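Local atomic coordinates of first ORF in transposon ISC1904 (Sulfolobus solfataricus, PDB entry 3ILX), a protein that probably binds DNA and takes part in strand exchange during transposition, the crystallised part being the resolvase-type domain of a probable IS607-like serine recombinase. Residues R57-N62 with E84-A89. Sequence-based numbering, arbitrary orientation.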
ATOM      1  N   ARG A  57       8.180 -10.175  -8.764  1.00 26.93           N
ATOM      2  CA  ARG A  57       9.388 -10.978  -8.702  1.00 27.50           C
ATOM      3  C   ARG A  57      10.196 -10.862  -9.987  1.00 28.02           C
ATOM      4  O   ARG A  57      11.418 -10.805  -9.942  1.00 27.52           O
ATOM      5  CB  ARG A  57       9.059 -12.438  -8.379  1.00 27.08           C
ATOM      6  CG  ARG A  57       8.578 -12.579  -6.955  1.00 28.21           C
ATOM      7  CD  ARG A  57       7.799 -13.861  -6.706  1.00 29.49           C
ATOM      8  NE  ARG A  57       7.236 -13.798  -5.357  1.00 28.88           N
ATOM      9  CZ  ARG A  57       6.295 -14.603  -4.879  1.00 28.66           C
ATOM     10  NH1 ARG A  57       5.763 -15.550  -5.644  1.00 29.58           N
ATOM     11  NH2 ARG A  57       5.882 -14.456  -3.629  1.00 27.20           N
HETATM   12  N   MSE A  58       9.518 -10.796 -11.130  1.00 28.18           N
HETATM   13  CA  MSE A  58      10.244 -10.632 -12.378  1.00 29.18           C
HETATM   14  C   MSE A  58      10.985  -9.291 -12.430  1.00 29.17           C
HETATM   15  O   MSE A  58      12.113  -9.237 -12.896  1.00 29.22           O
HETATM   16  CB  MSE A  58       9.308 -10.757 -13.580  1.00 29.19           C
HETATM   17  CG  MSE A  58       8.893 -12.179 -13.881  1.00 29.73           C
HETATM   18 SE   MSE A  58       7.669 -12.117 -15.401  0.75 33.89          SE
HETATM   19  CE  MSE A  58       9.013 -12.030 -16.829  1.00 31.41           C
ATOM     20  N   ILE A  59      10.323  -8.219 -11.992  1.00 28.70           N
ATOM     21  CA  ILE A  59      10.950  -6.886 -11.980  1.00 28.00           C
ATOM     22  C   ILE A  59      12.194  -6.927 -11.100  1.00 27.71           C
ATOM     23  O   ILE A  59      13.276  -6.498 -11.507  1.00 27.68           O
ATOM     24  CB  ILE A  59       9.980  -5.802 -11.457  1.00 27.85           C
ATOM     25  CG1 ILE A  59       8.818  -5.608 -12.430  1.00 28.04           C
ATOM     26  CG2 ILE A  59      10.708  -4.449 -11.215  1.00 27.09           C
ATOM     27  CD1 ILE A  59       7.606  -4.854 -11.833  1.00 26.41           C
ATOM     28  N   LEU A  60      12.020  -7.466  -9.893  1.00 26.92           N
ATOM     29  CA  LEU A  60      13.073  -7.595  -8.898  1.00 26.20           C
ATOM     30  C   LEU A  60      14.224  -8.484  -9.363  1.00 26.30           C
ATOM     31  O   LEU A  60      15.365  -8.305  -8.908  1.00 25.39           O
ATOM     32  CB  LEU A  60      12.500  -8.139  -7.587  1.00 25.95           C
ATOM     33  CG  LEU A  60      11.659  -7.181  -6.734  1.00 26.19           C
ATOM     34  CD1 LEU A  60      10.831  -7.953  -5.665  1.00 25.83           C
ATOM     35  CD2 LEU A  60      12.540  -6.101  -6.095  1.00 27.74           C
ATOM     36  N   ASN A  61      13.921  -9.432 -10.252  1.00 25.83           N
ATOM     37  CA  ASN A  61      14.929 -10.289 -10.866  1.00 25.63           C
ATOM     38  C   ASN A  61      15.490  -9.717 -12.182  1.00 25.73           C
ATOM     39  O   ASN A  61      16.143 -10.424 -12.941  1.00 25.11           O
ATOM     40  CB  ASN A  61      14.398 -11.706 -11.072  1.00 25.33           C
ATOM     41  CG  ASN A  61      15.534 -12.743 -11.284  1.00 27.11           C
ATOM     42  OD1 ASN A  61      16.663 -12.572 -10.807  1.00 26.87           O
ATOM     43  ND2 ASN A  61      15.233 -13.803 -12.013  1.00 28.29           N
ATOM     44  N   ASN A  62      15.222  -8.445 -12.442  1.00 25.57           N
ATOM     45  CA  ASN A  62      15.749  -7.760 -13.615  1.00 26.53           C
ATOM     46  C   ASN A  62      15.311  -8.382 -14.931  1.00 26.94           C
ATOM     47  O   ASN A  62      16.086  -8.428 -15.865  1.00 26.62           O
ATOM     48  CB  ASN A  62      17.291  -7.690 -13.564  1.00 26.99           C
ATOM     49  CG  ASN A  62      17.792  -6.960 -12.332  1.00 27.52           C
ATOM     50  OD1 ASN A  62      17.335  -5.859 -12.037  1.00 27.04           O
ATOM     51  ND2 ASN A  62      18.692  -7.588 -11.588  1.00 27.80           N
ATOM     52  N   GLU A  84       6.998   2.115  -8.066  1.00 28.42           N
ATOM     53  CA  GLU A  84       7.770   2.959  -8.960  1.00 28.86           C
ATOM     54  C   GLU A  84       9.240   3.050  -8.507  1.00 28.17           C
ATOM     55  O   GLU A  84      10.168   3.102  -9.315  1.00 26.73           O
ATOM     56  CB  GLU A  84       7.180   4.362  -8.972  1.00 29.48           C
ATOM     57  CG  GLU A  84       5.805   4.505  -9.625  1.00 32.71           C
ATOM     58  CD  GLU A  84       5.360   5.974  -9.649  1.00 37.37           C
ATOM     59  OE1 GLU A  84       5.204   6.613  -8.565  1.00 38.79           O
ATOM     60  OE2 GLU A  84       5.193   6.502 -10.753  1.00 38.30           O
ATOM     61  N   GLU A  85       9.443   3.078  -7.195  1.00 27.54           N
ATOM     62  CA  GLU A  85      10.790   3.127  -6.657  1.00 26.81           C
ATOM     63  C   GLU A  85      11.490   1.825  -7.012  1.00 26.41           C
ATOM     64  O   GLU A  85      12.643   1.833  -7.466  1.00 24.89           O
ATOM     65  CB  GLU A  85      10.764   3.363  -5.148  1.00 27.53           C
ATOM     66  CG  GLU A  85      10.365   4.772  -4.709  1.00 27.33           C
ATOM     67  CD  GLU A  85      11.385   5.807  -5.083  1.00 29.19           C
ATOM     68  OE1 GLU A  85      12.590   5.489  -5.157  1.00 29.69           O
ATOM     69  OE2 GLU A  85      10.994   6.974  -5.280  1.00 29.63           O
ATOM     70  N   VAL A  86      10.762   0.714  -6.845  1.00 26.48           N
ATOM     71  CA  VAL A  86      11.276  -0.610  -7.182  1.00 26.79           C
ATOM     72  C   VAL A  86      11.670  -0.684  -8.650  1.00 27.80           C
ATOM     73  O   VAL A  86      12.766  -1.129  -8.997  1.00 27.15           O
ATOM     74  CB  VAL A  86      10.232  -1.709  -6.847  1.00 26.81           C
ATOM     75  CG1 VAL A  86      10.723  -3.088  -7.339  1.00 25.44           C
ATOM     76  CG2 VAL A  86      10.000  -1.747  -5.326  1.00 25.99           C
ATOM     77  N   CYS A  87      10.770  -0.226  -9.518  1.00 29.01           N
ATOM     78  CA  CYS A  87      11.039  -0.258 -10.961  1.00 30.82           C
ATOM     79  C   CYS A  87      12.244   0.591 -11.336  1.00 30.66           C
ATOM     80  O   CYS A  87      13.067   0.185 -12.172  1.00 30.80           O
ATOM     81  CB  CYS A  87       9.803   0.202 -11.717  1.00 30.71           C
ATOM     82  SG  CYS A  87       8.537  -1.047 -11.659  1.00 34.68           S
ATOM     83  N   LYS A  88      12.353   1.765 -10.714  1.00 30.75           N
ATOM     84  CA  LYS A  88      13.449   2.686 -11.008  1.00 31.14           C
ATOM     85  C   LYS A  88      14.781   1.988 -10.701  1.00 30.87           C
ATOM     86  O   LYS A  88      15.695   1.985 -11.520  1.00 31.82           O
ATOM     87  CB  LYS A  88      13.270   3.998 -10.239  1.00 31.43           C
ATOM     88  CG  LYS A  88      14.344   5.067 -10.515  1.00 35.13           C
ATOM     89  CD  LYS A  88      13.949   6.452  -9.927  1.00 40.47           C
ATOM     90  CE  LYS A  88      13.888   6.430  -8.394  1.00 43.85           C
ATOM     91  NZ  LYS A  88      13.093   7.565  -7.792  1.00 47.28           N
ATOM     92  N   ALA A  89      14.884   1.348  -9.547  1.00 30.26           N
ATOM     93  CA  ALA A  89      16.104   0.630  -9.188  1.00 30.26           C
ATOM     94  C   ALA A  89      16.359  -0.601 -10.076  1.00 29.90           C
ATOM     95  O   ALA A  89      17.474  -1.099 -10.124  1.00 29.65           O
ATOM     96  CB  ALA A  89      16.067   0.217  -7.699  1.00 29.96           C
TER
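Ile59 meets two residues of helix 80-89, Val86 and Cys87. Its CD1 methyl lies 3.9 Å from Cys87 SG. Its CG2 methyl touches both Cys87 SG and Val86 CG1, each at 4.1 Å; chi1 -67° sets CG1 beside the backbone N and CG2 anti to it. The Ile59 and Val86 side chains cross at about a right angle. Ile59 also packs on Val64 and Val67 of strand 64-69, and Cys87 on Ile94 of strand 93-96. The contact thus joins two helices that pack on neighbouring strands of the parallel sheet, order 2-1-3-4, in the resolvase-type domain. Next along the chain, Leu60 brings its CD2 methyl to 3.7 Å from Val86 CG1. Val86 CG1, held anti to its backbone N (chi1 174°), points at helix 50-60 and touches both Ile59 and Leu60. The second subunit adds to this apolar patch: its Val86 packs on Val86, and its Ala89 on Leu60. Helix 50-60 then ends in a Schellman motif. Asn62, with positive phi, is the C-prime residue. Its N is hydrogen-bonded to Ile59 O at 2.9 Å, and Glu63 N to Met58 O. Asn62 OD1 is hydrogen-bonded to His90 ND1, just beyond segment 84-89.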